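Local coordinates for protein alpha-galactosidase 1 (Saccharomyces cerevisiae, PDB 3LRK) that hydrolyses terminal, non-reducing alpha-D-galactose residues from alpha-D-galactosides, including galactose oligosaccharides, galactomannans and galactolipids, at residues F378-N381 / L382-K386; Y307-A310 / S311-A314; Y421-E425 / Q426-D430; D191-F194 / Y195-S198. The protein carries 1 engineered substitution. All coordinates share one frame; numbering follows the deposited sequence.

Contact 1 of 4, residues F378-N381 / L382-K386; sequences FDSN and LGSKK. With NAG (2-acetamido-2-deoxy-beta-D-glucopyranose), chain B.
The type II beta turn from Asn381 to Ser384 reverses the chain just ahead of helix 385-388, and its two end residues meet at a single carbonyl oxygen. Asn381 O accepts Ser384 N at 3.0 Å, the bond that closes the turn, and also Ser384 OG at 2.7 Å. The hydroxyl approaches within the carbonyl plane, whereas the amide stands 41° out of it, so one acceptor serves two donors from different directions. The second bond depends on the serine rotamer: with chi1 at 62°, OG lies between the backbone N and the carbonyl carbon and is folded back over the turn. In that position Ser384 OG also rests against Ser380 CB, 3.4 Å away. Gly383 occupies the third place of the turn with a phi of 84°, where a side chain would be jammed against the carbonyl oxygen of Leu382; this is the classic reason for a glycine in type II turns. Farther along, the extended Lys386 chain passes Ser380, its CD 3.8 Å from Ser380 OG. The loop lies at the surface of the C-terminal beta-sandwich domain and faces a second subunit of the tetramer. Leu382 N donates to Asn270 OD1 of that second subunit, a glycosylated asparagine, while Asp379 forms a salt bridge with Arg220 of the same neighbour. An N-acetylglucosamine that is hydrogen-bonded to Gly269 O of the second subunit lies beside the turn, its ring oxygen O5 3.1 Å from Leu382 O.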
loop_
_atom_site.group_PDB
_atom_site.type_symbol
_atom_site.label_atom_id
_atom_site.label_comp_id
_atom_site.label_asym_id
_atom_site.label_seq_id
_atom_site.Cartn_x
_atom_site.Cartn_y
_atom_site.Cartn_z
ATOM N N PHE A 378 24.645 20.946 -3.443
ATOM C CA PHE A 378 23.487 20.544 -4.235
ATOM C C PHE A 378 22.310 21.525 -4.258
ATOM O O PHE A 378 21.543 21.523 -5.223
ATOM C CB PHE A 378 23.011 19.143 -3.777
ATOM C CG PHE A 378 22.790 19.032 -2.284
ATOM C CD1 PHE A 378 21.571 19.391 -1.716
ATOM C CD2 PHE A 378 23.809 18.580 -1.443
ATOM C CE1 PHE A 378 21.367 19.312 -0.332
ATOM C CE2 PHE A 378 23.615 18.495 -0.056
ATOM C CZ PHE A 378 22.395 18.855 0.499
ATOM N N ASP A 379 22.137 22.326 -3.205
ATOM C CA ASP A 379 21.069 23.338 -3.186
ATOM C C ASP A 379 21.577 24.771 -3.425
ATOM O O ASP A 379 20.854 25.738 -3.168
ATOM C CB ASP A 379 20.247 23.276 -1.891
ATOM C CG ASP A 379 19.407 21.997 -1.776
ATOM O OD1 ASP A 379 19.203 21.294 -2.792
ATOM O OD2 ASP A 379 18.949 21.704 -0.650
ATOM N N SER A 380 22.808 24.893 -3.923
ATOM C CA SER A 380 23.394 26.197 -4.260
ATOM C C SER A 380 23.211 26.534 -5.735
ATOM O O SER A 380 23.400 25.675 -6.607
ATOM C CB SER A 380 24.884 26.232 -3.897
ATOM O OG SER A 380 25.069 26.094 -2.497
ATOM N N ASN A 381 22.844 27.787 -6.005
ATOM C CA ASN A 381 22.658 28.272 -7.371
ATOM C C ASN A 381 23.996 28.550 -8.040
ATOM O O ASN A 381 24.982 28.837 -7.364
ATOM C CB ASN A 381 21.821 29.557 -7.390
ATOM C CG ASN A 381 20.442 29.377 -6.787
ATOM O OD1 ASN A 381 19.771 28.366 -7.007
ATOM N ND2 ASN A 381 20.004 30.372 -6.029
ATOM N N LEU A 382 24.023 28.459 -9.368
ATOM C CA LEU A 382 25.189 28.884 -10.141
ATOM C C LEU A 382 25.527 30.328 -9.784
ATOM O O LEU A 382 24.638 31.172 -9.656
ATOM C CB LEU A 382 24.938 28.734 -11.648
ATOM C CG LEU A 382 24.725 27.318 -12.198
ATOM C CD1 LEU A 382 24.284 27.343 -13.661
ATOM C CD2 LEU A 382 25.971 26.448 -12.018
ATOM N N GLY A 383 26.813 30.595 -9.570
ATOM C CA GLY A 383 27.270 31.934 -9.217
ATOM C C GLY A 383 27.167 32.275 -7.744
ATOM O O GLY A 383 27.516 33.386 -7.344
ATOM N N SER A 384 26.680 31.333 -6.934
ATOM C CA SER A 384 26.613 31.525 -5.488
ATOM C C SER A 384 28.029 31.514 -4.928
ATOM O O SER A 384 28.943 31.017 -5.578
ATOM C CB SER A 384 25.778 30.424 -4.820
ATOM O OG SER A 384 26.352 29.144 -5.018
ATOM N N LYS A 385 28.212 32.052 -3.729
ATOM C CA LYS A 385 29.558 32.127 -3.163
ATOM C C LYS A 385 30.169 30.770 -2.811
ATOM O O LYS A 385 31.385 30.626 -2.819
ATOM C CB LYS A 385 29.648 33.140 -2.013
ATOM C CG LYS A 385 29.859 34.572 -2.537
ATOM C CD LYS A 385 30.291 35.566 -1.456
ATOM C CE LYS A 385 30.356 36.989 -2.026
ATOM N NZ LYS A 385 31.023 37.964 -1.096
ATOM N N LYS A 386 29.331 29.772 -2.538
ATOM C CA LYS A 386 29.818 28.405 -2.317
ATOM C C LYS A 386 30.368 27.759 -3.596
ATOM O O LYS A 386 31.352 27.019 -3.544
ATOM C CB LYS A 386 28.733 27.527 -1.676
ATOM C CG LYS A 386 28.514 27.811 -0.194
ATOM C CD LYS A 386 27.335 27.023 0.374
ATOM C CE LYS A 386 27.274 27.139 1.894
ATOM N NZ LYS A 386 25.998 26.605 2.467
HETATM C C1 NAG B . 21.069 31.491 -11.400
HETATM C C2 NAG B . 20.748 32.610 -10.388
HETATM C C3 NAG B . 21.396 33.990 -10.669
HETATM C C4 NAG B . 22.736 33.887 -11.416
HETATM C C5 NAG B . 22.635 32.826 -12.500
HETATM C C6 NAG B . 23.891 32.699 -13.356
HETATM C C7 NAG B . 18.680 33.365 -9.303
HETATM C C8 NAG B . 17.358 33.987 -9.641
HETATM N N2 NAG B . 19.303 32.742 -10.302
HETATM O O3 NAG B . 21.567 34.705 -9.446
HETATM O O4 NAG B . 23.085 35.125 -11.996
HETATM O O5 NAG B . 22.407 31.616 -11.819
HETATM O O6 NAG B . 23.619 31.814 -14.417
HETATM O O7 NAG B . 19.140 33.447 -8.161
#

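Contact 2 of 4, residues Y307-A310 / S311-A314; sequences YSQA and SVIA
Gln309 O is gripped by two backbone amides of the helix that starts just after it. Ile313 N reaches it at 3.2 Å in an almost straight bond, with 172° at the hydrogen, while Val312 N makes a weak one at 3.1 Å and a more bent angle. One residue on, Ala310 O receives Ala314 N at 2.9 Å, and the regular i to i+4 ladder is under way. Gln309 thus holds the N-cap position of helix 310-316, directly after helix 301-307 has ended, and the two helices are separated by no more than a tight corner. Its side chain is used elsewhere: with CG anti to the backbone N (chi1 -170°) and a bend at chi2, the amide is carried off to donate through NE2 to Leu396 O and Ala398 O, just beyond strand 391-395 of the C-terminal sheet. On the way Gln309 CG meets Val312 CG2 at 3.7 Å, the two side chains crossing at about a right angle. Ile313 also folds back toward the corner. Ile313 CG1 stands beside its own backbone N (chi1 -60°), which brings it to 3.5 Å from Gln309 O and sends Ile313 CD1 to 3.5 Å from Tyr307 O, a carbonyl hydrogen-bonded to Tyr66 OH. Every residue that takes part is buried. Val312 and Ile313 both pack on Phe280 of helix 273-285, and the phenol of Tyr307 ends in a hydrogen bond to Val266 O.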
loop_
_atom_site.group_PDB
_atom_site.type_symbol
_atom_site.label_atom_id
_atom_site.label_comp_id
_atom_site.label_asym_id
_atom_site.label_seq_id
_atom_site.Cartn_x
_atom_site.Cartn_y
_atom_site.Cartn_z
ATOM N N TYR A 307 35.905 3.127 16.312
ATOM C CA TYR A 307 35.081 3.731 17.372
ATOM C C TYR A 307 35.712 4.980 17.987
ATOM O O TYR A 307 35.014 5.816 18.550
ATOM C CB TYR A 307 34.843 2.737 18.505
ATOM C CG TYR A 307 33.770 1.707 18.244
ATOM C CD1 TYR A 307 34.064 0.346 18.314
ATOM C CD2 TYR A 307 32.452 2.093 17.949
ATOM C CE1 TYR A 307 33.073 -0.622 18.089
ATOM C CE2 TYR A 307 31.456 1.135 17.719
ATOM C CZ TYR A 307 31.775 -0.212 17.790
ATOM O OH TYR A 307 30.794 -1.145 17.560
ATOM N N SER A 308 37.037 5.082 17.895
ATOM C CA SER A 308 37.766 6.160 18.550
ATOM C C SER A 308 38.142 7.305 17.606
ATOM O O SER A 308 38.859 8.222 18.007
ATOM C CB SER A 308 39.011 5.605 19.260
ATOM O OG SER A 308 40.048 5.370 18.326
ATOM N N GLN A 309 37.644 7.274 16.369
ATOM C CA GLN A 309 37.944 8.343 15.406
ATOM C C GLN A 309 37.191 9.638 15.740
ATOM O O GLN A 309 36.032 9.833 15.334
ATOM C CB GLN A 309 37.702 7.888 13.958
ATOM C CG GLN A 309 38.218 8.873 12.869
ATOM C CD GLN A 309 39.747 8.871 12.716
ATOM O OE1 GLN A 309 40.460 8.240 13.493
ATOM N NE2 GLN A 309 40.244 9.581 11.710
ATOM N N ALA A 310 37.878 10.521 16.467
ATOM C CA ALA A 310 37.325 11.791 16.936
ATOM C C ALA A 310 36.738 12.650 15.822
ATOM O O ALA A 310 35.709 13.286 16.012
ATOM C CB ALA A 310 38.380 12.572 17.710
ATOM N N SER A 311 37.398 12.639 14.668
ATOM C CA SER A 311 37.008 13.413 13.489
ATOM C C SER A 311 35.612 13.027 12.985
ATOM O O SER A 311 34.819 13.875 12.559
ATOM C CB SER A 311 38.023 13.143 12.378
ATOM O OG SER A 311 38.121 14.265 11.532
ATOM N N VAL A 312 35.330 11.732 13.021
ATOM C CA VAL A 312 34.052 11.215 12.538
ATOM C C VAL A 312 32.937 11.440 13.572
ATOM O O VAL A 312 31.812 11.810 13.209
ATOM C CB VAL A 312 34.185 9.737 12.101
ATOM C CG1 VAL A 312 32.829 9.128 11.758
ATOM C CG2 VAL A 312 35.134 9.618 10.904
ATOM N N ILE A 313 33.252 11.234 14.849
ATOM C CA ILE A 313 32.329 11.537 15.957
ATOM C C ILE A 313 31.929 13.022 15.980
ATOM O O ILE A 313 30.767 13.362 16.252
ATOM C CB ILE A 313 32.920 11.113 17.328
ATOM C CG1 ILE A 313 33.199 9.604 17.354
ATOM C CG2 ILE A 313 31.982 11.513 18.490
ATOM C CD1 ILE A 313 34.017 9.134 18.578
ATOM N N ALA A 314 32.883 13.899 15.660
ATOM C CA ALA A 314 32.616 15.331 15.617
ATOM C C ALA A 314 31.543 15.689 14.567
ATOM O O ALA A 314 30.769 16.621 14.776
ATOM C CB ALA A 314 33.905 16.109 15.365
#

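Contact 3 of 4, residues Y421-E425 / Q426-D430; sequences YNATE and QSYKD. With NAG (2-acetamido-2-deoxy-beta-D-glucopyranose), chain C; NAG (2-acetamido-2-deoxy-beta-D-glucopyranose), chain D.
Tyr421 lies across Gln426, Ser427 and Tyr428; a chi1 near 180° (-174°) swings its ring away from the backbone N and over the turn that follows. Beyond CB, which faces Ala310, Tyr421 CD2 meets Tyr428 CE2 at 3.8 Å; the two ring planes are near parallel, 22° apart, but slid so far that they barely overlap. Tyr421 CE2 comes to 3.2 Å from Gln426 O. At the tip, Tyr421 OH has that carbonyl at 2.8 Å and Ser427 O at 3.2 Å, the latter near the ring plane; both bonds are weak, and which of them takes the one proton is not settled. A phenylalanine here would lack the hydroxyl and would probably leave the Gln426 and Ser427 carbonyls without this donor. Ala423 CB sits over a face of the Tyr428 ring, 4.0 Å from its centroid, a CH-pi contact. The turn itself is an Asx motif: Asn422 OD1 accepts Glu425 N at 3.1 Å, while Asn422 ND2 carries the N-linked glycan outward. Gln426 N is bonded to Asn422 O, and Ser427 OG then caps the next helix by accepting Asp430 N. Tyr428, on helix 428-433, bonds through its hydroxyl to Met64 O and packs on helix 310-316 at Ile313 and Ala314, while both tyrosines touch Leu439 of helix 437-440.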
loop_
_atom_site.group_PDB
_atom_site.type_symbol
_atom_site.label_atom_id
_atom_site.label_comp_id
_atom_site.label_asym_id
_atom_site.label_seq_id
_atom_site.Cartn_x
_atom_site.Cartn_y
_atom_site.Cartn_z
ATOM N N TYR A 421 41.052 11.709 21.804
ATOM C CA TYR A 421 40.474 13.006 22.128
ATOM C C TYR A 421 39.561 12.901 23.351
ATOM O O TYR A 421 38.784 11.949 23.466
ATOM C CB TYR A 421 39.685 13.530 20.929
ATOM C CG TYR A 421 39.153 14.931 21.086
ATOM C CD1 TYR A 421 39.947 16.038 20.781
ATOM C CD2 TYR A 421 37.845 15.153 21.519
ATOM C CE1 TYR A 421 39.454 17.330 20.916
ATOM C CE2 TYR A 421 37.344 16.433 21.657
ATOM C CZ TYR A 421 38.154 17.518 21.351
ATOM O OH TYR A 421 37.659 18.784 21.492
ATOM N N ASN A 422 39.671 13.874 24.254
ATOM C CA ASN A 422 38.861 13.925 25.476
ATOM C C ASN A 422 37.775 14.995 25.332
ATOM O O ASN A 422 38.022 16.188 25.531
ATOM C CB ASN A 422 39.751 14.157 26.717
ATOM C CG ASN A 422 39.019 13.906 28.046
ATOM O OD1 ASN A 422 37.796 14.010 28.127
ATOM N ND2 ASN A 422 39.792 13.578 29.096
ATOM N N ALA A 423 36.573 14.553 24.959
ATOM C CA ALA A 423 35.435 15.448 24.744
ATOM C C ALA A 423 34.856 15.978 26.058
ATOM O O ALA A 423 34.223 17.037 26.083
ATOM C CB ALA A 423 34.346 14.749 23.919
ATOM N N THR A 424 35.064 15.236 27.144
ATOM C CA THR A 424 34.639 15.690 28.472
ATOM C C THR A 424 35.449 16.922 28.879
ATOM O O THR A 424 34.917 17.861 29.470
ATOM C CB THR A 424 34.812 14.587 29.543
ATOM O OG1 THR A 424 34.177 13.378 29.108
ATOM C CG2 THR A 424 34.201 15.012 30.872
ATOM N N GLU A 425 36.734 16.909 28.540
ATOM C CA GLU A 425 37.654 17.998 28.866
ATOM C C GLU A 425 37.379 19.202 27.966
ATOM O O GLU A 425 37.350 20.347 28.428
ATOM C CB GLU A 425 39.097 17.508 28.710
ATOM C CG GLU A 425 40.167 18.455 29.238
ATOM C CD GLU A 425 41.571 17.868 29.143
ATOM O OE1 GLU A 425 41.773 16.887 28.392
ATOM O OE2 GLU A 425 42.480 18.397 29.823
ATOM N N GLN A 426 37.159 18.924 26.683
ATOM C CA GLN A 426 36.892 19.953 25.682
ATOM C C GLN A 426 35.888 19.422 24.663
ATOM O O GLN A 426 36.217 18.542 23.852
ATOM C CB GLN A 426 38.191 20.353 24.987
ATOM C CG GLN A 426 38.075 21.512 24.014
ATOM C CD GLN A 426 39.318 21.648 23.159
ATOM O OE1 GLN A 426 39.558 20.840 22.256
ATOM N NE2 GLN A 426 40.122 22.665 23.445
ATOM N N SER A 427 34.673 19.967 24.709
ATOM C CA SER A 427 33.574 19.547 23.832
ATOM C C SER A 427 33.958 19.582 22.352
ATOM O O SER A 427 34.901 20.278 21.948
ATOM C CB SER A 427 32.345 20.429 24.066
ATOM O OG SER A 427 32.575 21.744 23.584
ATOM N N TYR A 428 33.228 18.822 21.543
ATOM C CA TYR A 428 33.452 18.825 20.102
ATOM C C TYR A 428 33.304 20.226 19.501
ATOM O O TYR A 428 34.117 20.627 18.668
ATOM C CB TYR A 428 32.571 17.779 19.407
ATOM C CG TYR A 428 33.022 16.369 19.718
ATOM C CD1 TYR A 428 32.250 15.525 20.524
ATOM C CD2 TYR A 428 34.245 15.891 19.237
ATOM C CE1 TYR A 428 32.683 14.228 20.834
ATOM C CE2 TYR A 428 34.686 14.603 19.527
ATOM C CZ TYR A 428 33.903 13.773 20.326
ATOM O OH TYR A 428 34.352 12.498 20.606
ATOM N N LYS A 429 32.295 20.970 19.955
ATOM C CA LYS A 429 32.064 22.351 19.504
ATOM C C LYS A 429 33.303 23.217 19.722
ATOM O O LYS A 429 33.823 23.830 18.778
ATOM C CB LYS A 429 30.864 22.973 20.231
ATOM C CG LYS A 429 30.202 24.129 19.473
ATOM C CD LYS A 429 29.432 25.075 20.406
ATOM C CE LYS A 429 30.113 26.453 20.484
ATOM N NZ LYS A 429 29.689 27.291 21.655
ATOM N N ASP A 430 33.777 23.245 20.966
ATOM C CA ASP A 430 34.943 24.044 21.343
ATOM C C ASP A 430 36.202 23.633 20.579
ATOM O O ASP A 430 36.929 24.495 20.079
ATOM C CB ASP A 430 35.166 23.978 22.858
ATOM C CG ASP A 430 34.092 24.725 23.643
ATOM O OD1 ASP A 430 33.172 25.315 23.025
ATOM O OD2 ASP A 430 34.168 24.727 24.889
HETATM C C1 NAG C . 39.095 13.379 30.354
HETATM C C2 NAG C . 39.752 12.292 31.212
HETATM C C3 NAG C . 39.071 12.091 32.569
HETATM C C4 NAG C . 38.597 13.370 33.271
HETATM C C5 NAG C . 38.303 14.537 32.312
HETATM C C6 NAG C . 38.549 15.860 33.028
HETATM C C7 NAG C . 40.860 10.546 29.932
HETATM C C8 NAG C . 40.830 9.094 29.563
HETATM N N2 NAG C . 39.764 11.024 30.512
HETATM O O3 NAG C . 39.956 11.399 33.429
HETATM O O4 NAG C . 37.399 13.056 33.971
HETATM O O5 NAG C . 39.093 14.554 31.130
HETATM O O6 NAG C . 37.783 16.865 32.409
HETATM O O7 NAG C . 41.853 11.232 29.701
HETATM C C1 NAG D . 37.502 13.160 35.413
HETATM C C2 NAG D . 36.088 13.382 35.975
HETATM C C3 NAG D . 36.033 13.270 37.504
HETATM C C4 NAG D . 36.728 11.988 37.965
HETATM C C5 NAG D . 38.163 11.971 37.421
HETATM C C6 NAG D . 38.948 10.737 37.874
HETATM C C7 NAG D . 34.412 14.783 34.842
HETATM C C8 NAG D . 33.954 16.186 34.565
HETATM N N2 NAG D . 35.552 14.663 35.537
HETATM O O3 NAG D . 34.694 13.271 37.951
HETATM O O4 NAG D . 36.681 11.866 39.375
HETATM O O5 NAG D . 38.130 12.024 35.999
HETATM O O6 NAG D . 38.334 9.547 37.414
HETATM O O7 NAG D . 33.741 13.828 34.430
#

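Contact 4 of 4, residues D191-F194 / Y195-S198; sequences DLTF and YWGS
Trp196 turns its indole back over the residues that precede it, and NE1 donates to Asp191 O at 2.8 Å in a nearly straight bond. The oxygen lies in the plane of the indole, but the N-H arrives 43° above the carbonyl plane. A chi1 of 50° tucks the indole back over the main chain, against Thr193: the threonine CA stands over the five-membered ring, 3.8 Å from its centroid, in a CH-pi contact, and Thr193 CG2 touches Trp196 CH2 at 3.7 Å. Beside it Phe194 points CE1 onto the centre of the Tyr195 ring, with Tyr195 CD1 3.4 Å away and the two planes oblique at 42°. Backbone bonds set this frame. Thr193 O takes both Trp196 N and, at 2.8 Å, Gly197 N, while Leu192 O takes Tyr195 N; a water links Phe194 O to Ser198 N. An alanine in place of Trp196 would remove the indole N-H and is likely to leave Asp191 O without this donor and to open a gap over Thr193. Farther out, Asp191 OD2 is held by Ser163 OG and Gly158 N, Thr193 OG1 by Asn187 OD1, and Trp196 packs against helix 160-177. Phe194 stacks on Tyr232 of a second subunit, and Tyr195 meets Phe157 and Tyr232 of that subunit edge-to-face. This short helix 193-196 belongs to the beta-alpha-beta crossover between strands 182-185 and 203-205 of the TIM barrel; strand 203-205 carries the substrate-binding Arg205.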
loop_
_atom_site.group_PDB
_atom_site.type_symbol
_atom_site.label_atom_id
_atom_site.label_comp_id
_atom_site.label_asym_id
_atom_site.label_seq_id
_atom_site.Cartn_x
_atom_site.Cartn_y
_atom_site.Cartn_z
ATOM N N ASP A 191 4.641 2.298 10.929
ATOM C CA ASP A 191 3.630 3.354 10.875
ATOM C C ASP A 191 4.239 4.771 10.758
ATOM O O ASP A 191 3.693 5.723 11.304
ATOM C CB ASP A 191 2.658 3.242 12.073
ATOM C CG ASP A 191 1.917 1.906 12.091
ATOM O OD1 ASP A 191 1.534 1.428 11.006
ATOM O OD2 ASP A 191 1.733 1.347 13.173
ATOM N N LEU A 192 5.342 4.876 10.007
ATOM C CA LEU A 192 5.998 6.155 9.656
ATOM C C LEU A 192 6.490 6.977 10.846
ATOM O O LEU A 192 6.262 8.198 10.932
ATOM C CB LEU A 192 5.098 6.992 8.733
ATOM C CG LEU A 192 4.546 6.271 7.497
ATOM C CD1 LEU A 192 3.378 7.044 6.894
ATOM C CD2 LEU A 192 5.635 6.041 6.441
ATOM N N THR A 193 7.207 6.299 11.738
ATOM C CA THR A 193 7.666 6.882 12.984
ATOM C C THR A 193 8.375 8.234 12.846
ATOM O O THR A 193 8.235 9.076 13.711
ATOM C CB THR A 193 8.610 5.923 13.725
ATOM O OG1 THR A 193 8.068 4.592 13.676
ATOM C CG2 THR A 193 8.755 6.368 15.188
ATOM N N PHE A 194 9.137 8.417 11.774
ATOM C CA PHE A 194 9.886 9.671 11.534
ATOM C C PHE A 194 8.978 10.916 11.538
ATOM O O PHE A 194 9.436 12.042 11.810
ATOM C CB PHE A 194 10.683 9.582 10.212
ATOM C CG PHE A 194 9.807 9.433 8.990
ATOM C CD1 PHE A 194 9.173 10.547 8.430
ATOM C CD2 PHE A 194 9.604 8.180 8.416
ATOM C CE1 PHE A 194 8.343 10.412 7.336
ATOM C CE2 PHE A 194 8.776 8.039 7.310
ATOM C CZ PHE A 194 8.146 9.166 6.772
ATOM N N TYR A 195 7.692 10.714 11.234
ATOM C CA TYR A 195 6.736 11.824 11.209
ATOM C C TYR A 195 6.272 12.245 12.616
ATOM O O TYR A 195 6.041 13.435 12.863
ATOM C CB TYR A 195 5.505 11.448 10.376
ATOM C CG TYR A 195 5.508 11.859 8.921
ATOM C CD1 TYR A 195 5.013 10.987 7.948
ATOM C CD2 TYR A 195 5.967 13.117 8.507
ATOM C CE1 TYR A 195 4.969 11.333 6.619
ATOM C CE2 TYR A 195 5.921 13.482 7.148
ATOM C CZ TYR A 195 5.422 12.579 6.217
ATOM O OH TYR A 195 5.360 12.891 4.870
ATOM N N TRP A 196 6.146 11.283 13.531
ATOM C CA TRP A 196 5.545 11.532 14.854
ATOM C C TRP A 196 6.456 11.331 16.077
ATOM O O TRP A 196 6.054 11.601 17.209
ATOM C CB TRP A 196 4.248 10.725 15.033
ATOM C CG TRP A 196 4.333 9.229 14.706
ATOM C CD1 TRP A 196 3.986 8.632 13.532
ATOM C CD2 TRP A 196 4.752 8.176 15.582
ATOM N NE1 TRP A 196 4.156 7.264 13.617
ATOM C CE2 TRP A 196 4.643 6.961 14.860
ATOM C CE3 TRP A 196 5.218 8.137 16.908
ATOM C CZ2 TRP A 196 4.984 5.716 15.419
ATOM C CZ3 TRP A 196 5.555 6.898 17.461
ATOM C CH2 TRP A 196 5.427 5.708 16.717
ATOM N N GLY A 197 7.658 10.833 15.851
ATOM C CA GLY A 197 8.583 10.560 16.950
ATOM C C GLY A 197 8.992 11.782 17.753
ATOM O O GLY A 197 9.106 11.704 18.975
ATOM N N SER A 198 9.183 12.921 17.083
ATOM C CA SER A 198 9.880 14.075 17.696
ATOM C C SER A 198 9.180 14.705 18.901
ATOM O O SER A 198 9.842 15.130 19.864
ATOM C CB SER A 198 10.223 15.140 16.646
ATOM O OG SER A 198 9.061 15.816 16.200
HETATM O O HOH W 1 9.242 13.180 14.139
#

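From the N terminus the order is contact 4, contact 2, contact 1 and contact 3, and each lies within one continuous stretch, so none nests in or crosses another. Contact 4 shapes a crossover of the barrel; contact 2 turns the corner between the barrel's last two helices; contact 1 closes a loop of the C-terminal domain; contact 3 leads into helix 428-433. Contacts 2 and 3, distant in sequence, touch: Ile313 CG2 is 3.3 Å from Tyr428 OH, and Ala310 CB 3.6 Å from Tyr421 CB, tying the late helix back to the barrel. Contacts 1 and 4, with centres 32 Å apart, both meet the second subunit.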